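Local atomic coordinates of dextranase (Pseudarthrobacter oxydans, PDB entry 6NZS), a protein that catalyses the endohydrolysis of (1->6)-alpha-D-glucosidic linkages in dextran, as a member of glycosyl hydrolase family 49. Residues 81-93 and 181-195. Sequence-based numbering, arbitrary orientation.
Sequences AGLTMSWSSFEYA and EPRNSMMIFAEPKLR
W87 and F189 meet where two parallel strands, 84-92 and 184-192, send alternate side chains to two faces of the sheet, each with an apolar centre. The pyrrole carbon CD1 of W87 lies 3.6 Å from CE2 of F189, the ring planes inclined at 34°; farther along this face the methyl CE of M187 meets CG of M85. On the other face F90, its CG held between backbone N and carbonyl carbon (chi1 59°), lays its ring over A190, whose CA sits 4.2 Å from the ring centroid, while CE2 touches CG2 of I188.

Between the faces runs the parallel ladder, T84, S86, S88, F90 and Y92 each bonding to the two residues that flank their partner, as in M187 N to S86 O (2.9 Å). Polar groups close both ends. OG1 of T84 donates to a lone pair of N184 OD1 at 2.7 Å. NH1 of R183 donates to A81 O, which lies in the guanidinium plane, at 2.9 Å, just before the Schellman turn at G82, and CG of R183 lies 3.9 Å from CD2 of L83. With alanine here the A81 carbonyl would probably lose this donor and L83 its contact with the arginine chain. At the far end two waters link E91, which also bonds H11, to K193.

Within the Ig-like domain, strand 51-58 pairs antiparallel with 84-92, and strand 144-150 with 176-192; E191 makes salt bridges to R145 of strand 144-150 and K359 of strand 351-361 in the beta-solenoid, joining the two domains.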
# COMPACT_ATOMS: atom_id res chain seq x y z
N ALA A 81 -8.82 7.03 -17.67
CA ALA A 81 -7.52 7.02 -18.32
C ALA A 81 -7.08 5.63 -18.73
O ALA A 81 -6.04 5.49 -19.39
CB ALA A 81 -6.46 7.66 -17.41
N GLY A 82 -7.83 4.59 -18.35
CA GLY A 82 -7.43 3.25 -18.74
C GLY A 82 -6.23 2.72 -17.99
O GLY A 82 -5.44 1.96 -18.56
N LEU A 83 -6.05 3.11 -16.73
CA LEU A 83 -4.95 2.56 -15.96
C LEU A 83 -5.22 1.10 -15.59
O LEU A 83 -6.36 0.69 -15.36
CB LEU A 83 -4.73 3.36 -14.68
CG LEU A 83 -4.55 4.87 -14.79
CD1 LEU A 83 -4.17 5.49 -13.44
CD2 LEU A 83 -3.51 5.20 -15.83
N THR A 84 -4.16 0.31 -15.52
CA THR A 84 -4.25 -1.06 -15.02
C THR A 84 -3.02 -1.33 -14.18
O THR A 84 -2.01 -0.64 -14.29
CB THR A 84 -4.31 -2.13 -16.14
OG1 THR A 84 -3.04 -2.22 -16.81
CG2 THR A 84 -5.40 -1.82 -17.15
N MET A 85 -3.12 -2.36 -13.34
CA MET A 85 -1.98 -2.79 -12.54
C MET A 85 -1.80 -4.29 -12.71
O MET A 85 -2.65 -5.08 -12.28
CB MET A 85 -2.14 -2.42 -11.06
CG MET A 85 -0.97 -2.91 -10.19
SD MET A 85 -0.95 -2.22 -8.52
CE MET A 85 -0.48 -0.54 -8.88
N SER A 86 -0.70 -4.69 -13.34
CA SER A 86 -0.35 -6.10 -13.49
C SER A 86 0.72 -6.45 -12.46
O SER A 86 1.51 -5.60 -12.05
CB SER A 86 0.21 -6.39 -14.89
OG SER A 86 -0.75 -6.15 -15.90
N TRP A 87 0.74 -7.72 -12.05
CA TRP A 87 1.78 -8.15 -11.12
C TRP A 87 2.01 -9.64 -11.26
O TRP A 87 1.08 -10.40 -11.56
CB TRP A 87 1.46 -7.79 -9.66
CG TRP A 87 0.45 -8.70 -8.99
CD1 TRP A 87 0.71 -9.77 -8.19
CD2 TRP A 87 -0.98 -8.60 -9.08
NE1 TRP A 87 -0.47 -10.35 -7.78
CE2 TRP A 87 -1.52 -9.65 -8.31
CE3 TRP A 87 -1.86 -7.72 -9.75
CZ2 TRP A 87 -2.90 -9.84 -8.18
CZ3 TRP A 87 -3.22 -7.93 -9.62
CH2 TRP A 87 -3.73 -8.98 -8.85
N SER A 88 3.26 -10.05 -11.07
CA SER A 88 3.64 -11.45 -11.13
C SER A 88 4.42 -11.79 -9.88
O SER A 88 5.38 -11.08 -9.53
CB SER A 88 4.51 -11.71 -12.37
OG SER A 88 4.88 -13.08 -12.45
N SER A 89 4.02 -12.87 -9.21
CA SER A 89 4.74 -13.41 -8.07
C SER A 89 5.41 -14.73 -8.44
O SER A 89 4.91 -15.51 -9.26
CB SER A 89 3.79 -13.69 -6.90
OG SER A 89 3.36 -12.47 -6.31
N PHE A 90 6.56 -14.97 -7.83
CA PHE A 90 7.19 -16.28 -7.88
C PHE A 90 8.02 -16.43 -6.62
O PHE A 90 8.32 -15.45 -5.94
CB PHE A 90 8.03 -16.48 -9.16
CG PHE A 90 9.14 -15.47 -9.35
CD1 PHE A 90 10.39 -15.67 -8.75
CD2 PHE A 90 8.95 -14.35 -10.14
CE1 PHE A 90 11.41 -14.75 -8.93
CE2 PHE A 90 9.97 -13.43 -10.32
CZ PHE A 90 11.20 -13.62 -9.72
N GLU A 91 8.37 -17.67 -6.31
CA GLU A 91 9.29 -17.96 -5.21
C GLU A 91 10.67 -18.26 -5.78
O GLU A 91 10.80 -18.95 -6.80
CB GLU A 91 8.84 -19.17 -4.39
CG GLU A 91 7.50 -19.01 -3.74
CD GLU A 91 7.20 -20.18 -2.81
OE1 GLU A 91 6.43 -21.07 -3.21
OE2 GLU A 91 7.76 -20.21 -1.70
N TYR A 92 11.70 -17.76 -5.10
CA TYR A 92 13.06 -18.04 -5.54
C TYR A 92 13.98 -18.17 -4.33
O TYR A 92 13.70 -17.62 -3.26
CB TYR A 92 13.57 -17.03 -6.59
CG TYR A 92 14.02 -15.69 -6.04
CD1 TYR A 92 13.27 -15.00 -5.09
CD2 TYR A 92 15.18 -15.08 -6.50
CE1 TYR A 92 13.68 -13.77 -4.59
CE2 TYR A 92 15.60 -13.84 -6.01
CZ TYR A 92 14.84 -13.19 -5.06
OH TYR A 92 15.26 -11.99 -4.56
N ALA A 93 15.06 -18.93 -4.50
CA ALA A 93 16.05 -19.09 -3.45
C ALA A 93 17.46 -18.75 -3.91
O ALA A 93 18.40 -18.83 -3.10
CB ALA A 93 15.99 -20.51 -2.86
N GLU A 181 4.16 8.00 -15.02
CA GLU A 181 4.22 6.61 -14.58
C GLU A 181 3.69 5.73 -15.71
O GLU A 181 3.07 6.23 -16.66
CB GLU A 181 3.40 6.40 -13.30
CG GLU A 181 1.90 6.52 -13.58
CD GLU A 181 1.01 6.52 -12.35
OE1 GLU A 181 1.50 6.32 -11.22
OE2 GLU A 181 -0.21 6.73 -12.52
N PRO A 182 3.91 4.41 -15.63
CA PRO A 182 3.29 3.51 -16.62
C PRO A 182 1.77 3.58 -16.54
O PRO A 182 1.19 3.55 -15.46
CB PRO A 182 3.81 2.12 -16.21
CG PRO A 182 5.11 2.42 -15.49
CD PRO A 182 4.85 3.69 -14.75
N ARG A 183 1.13 3.67 -17.71
CA ARG A 183 -0.33 3.55 -17.74
C ARG A 183 -0.76 2.16 -17.31
O ARG A 183 -1.72 2.00 -16.54
CB ARG A 183 -0.84 3.81 -19.16
CG ARG A 183 -2.37 3.84 -19.25
CD ARG A 183 -2.89 4.08 -20.68
NE ARG A 183 -2.27 5.22 -21.36
CZ ARG A 183 -2.77 6.46 -21.42
NH1 ARG A 183 -3.92 6.77 -20.83
NH2 ARG A 183 -2.11 7.40 -22.08
N ASN A 184 -0.07 1.14 -17.81
CA ASN A 184 -0.29 -0.25 -17.44
C ASN A 184 0.94 -0.65 -16.63
O ASN A 184 2.01 -0.90 -17.19
CB ASN A 184 -0.47 -1.09 -18.70
CG ASN A 184 -1.66 -0.63 -19.51
OD1 ASN A 184 -2.81 -0.79 -19.08
ND2 ASN A 184 -1.41 -0.04 -20.67
N SER A 185 0.78 -0.66 -15.32
CA SER A 185 1.93 -0.93 -14.48
C SER A 185 2.22 -2.43 -14.40
O SER A 185 1.37 -3.28 -14.69
CB SER A 185 1.74 -0.32 -13.09
OG SER A 185 0.62 -0.85 -12.41
N MET A 186 3.46 -2.74 -14.03
CA MET A 186 3.93 -4.13 -13.97
C MET A 186 4.80 -4.27 -12.73
O MET A 186 5.92 -3.76 -12.69
CB MET A 186 4.73 -4.50 -15.22
CG MET A 186 5.33 -5.91 -15.17
SD MET A 186 4.06 -7.19 -15.01
CE MET A 186 5.08 -8.65 -14.81
N MET A 187 4.29 -4.99 -11.73
CA MET A 187 5.01 -5.26 -10.50
C MET A 187 5.53 -6.69 -10.52
O MET A 187 4.85 -7.61 -10.99
CB MET A 187 4.08 -5.10 -9.30
CG MET A 187 4.47 -3.97 -8.38
SD MET A 187 4.50 -2.38 -9.22
CE MET A 187 2.79 -2.32 -9.79
N ILE A 188 6.75 -6.87 -10.02
CA ILE A 188 7.31 -8.20 -9.79
C ILE A 188 7.49 -8.38 -8.29
O ILE A 188 8.12 -7.54 -7.63
CB ILE A 188 8.64 -8.40 -10.53
CG1 ILE A 188 8.44 -8.31 -12.04
CG2 ILE A 188 9.27 -9.76 -10.14
CD1 ILE A 188 9.73 -8.37 -12.85
N PHE A 189 6.93 -9.46 -7.76
CA PHE A 189 7.09 -9.82 -6.36
C PHE A 189 7.94 -11.09 -6.36
O PHE A 189 7.42 -12.20 -6.50
CB PHE A 189 5.73 -10.06 -5.71
CG PHE A 189 4.80 -8.86 -5.75
CD1 PHE A 189 5.28 -7.55 -5.82
CD2 PHE A 189 3.43 -9.07 -5.69
CE1 PHE A 189 4.39 -6.48 -5.84
CE2 PHE A 189 2.55 -8.00 -5.70
CZ PHE A 189 3.03 -6.70 -5.78
N ALA A 190 9.26 -10.92 -6.23
CA ALA A 190 10.22 -12.02 -6.18
C ALA A 190 10.37 -12.37 -4.71
O ALA A 190 11.06 -11.66 -3.97
CB ALA A 190 11.55 -11.59 -6.79
N GLU A 191 9.71 -13.44 -4.28
CA GLU A 191 9.56 -13.73 -2.87
C GLU A 191 10.43 -14.92 -2.47
O GLU A 191 10.62 -15.86 -3.25
CB GLU A 191 8.10 -14.05 -2.56
CG GLU A 191 7.13 -12.92 -2.91
CD GLU A 191 7.48 -11.63 -2.22
OE1 GLU A 191 7.29 -11.58 -1.00
OE2 GLU A 191 7.91 -10.66 -2.89
N PRO A 192 10.96 -14.92 -1.25
CA PRO A 192 11.89 -15.99 -0.86
C PRO A 192 11.18 -17.33 -0.70
O PRO A 192 10.12 -17.42 -0.06
CB PRO A 192 12.46 -15.48 0.47
CG PRO A 192 11.43 -14.54 1.00
CD PRO A 192 10.82 -13.89 -0.21
N LYS A 193 11.78 -18.37 -1.26
CA LYS A 193 11.31 -19.72 -1.00
C LYS A 193 11.44 -20.02 0.48
O LYS A 193 12.42 -19.65 1.13
CB LYS A 193 12.16 -20.71 -1.79
CG LYS A 193 11.59 -22.10 -1.81
CD LYS A 193 10.89 -22.36 -3.12
CE LYS A 193 10.62 -23.84 -3.29
NZ LYS A 193 9.39 -24.25 -2.58
N LEU A 194 10.44 -20.70 1.03
CA LEU A 194 10.38 -20.95 2.46
C LEU A 194 10.97 -22.32 2.77
O LEU A 194 10.58 -23.32 2.16
CB LEU A 194 8.93 -20.87 2.95
CG LEU A 194 8.24 -19.53 2.67
CD1 LEU A 194 6.81 -19.60 3.18
CD2 LEU A 194 8.98 -18.38 3.30
N ARG A 195 11.90 -22.36 3.72
CA ARG A 195 12.56 -23.58 4.15
C ARG A 195 12.65 -23.60 5.67
O ARG A 195 12.47 -22.58 6.34
CB ARG A 195 13.99 -23.70 3.59
CG ARG A 195 14.07 -23.71 2.07
CD ARG A 195 15.52 -23.76 1.58
NE ARG A 195 15.61 -23.94 0.13
CZ ARG A 195 16.74 -23.82 -0.56
NH1 ARG A 195 17.87 -23.51 0.07
NH2 ARG A 195 16.74 -24.00 -1.87
O HOH W 1 -4.87 0.23 -20.45
O HOH W 2 -1.27 1.13 -12.09
O HOH W 3 8.35 -22.22 -0.41
O HOH W 4 6.78 -23.76 -2.60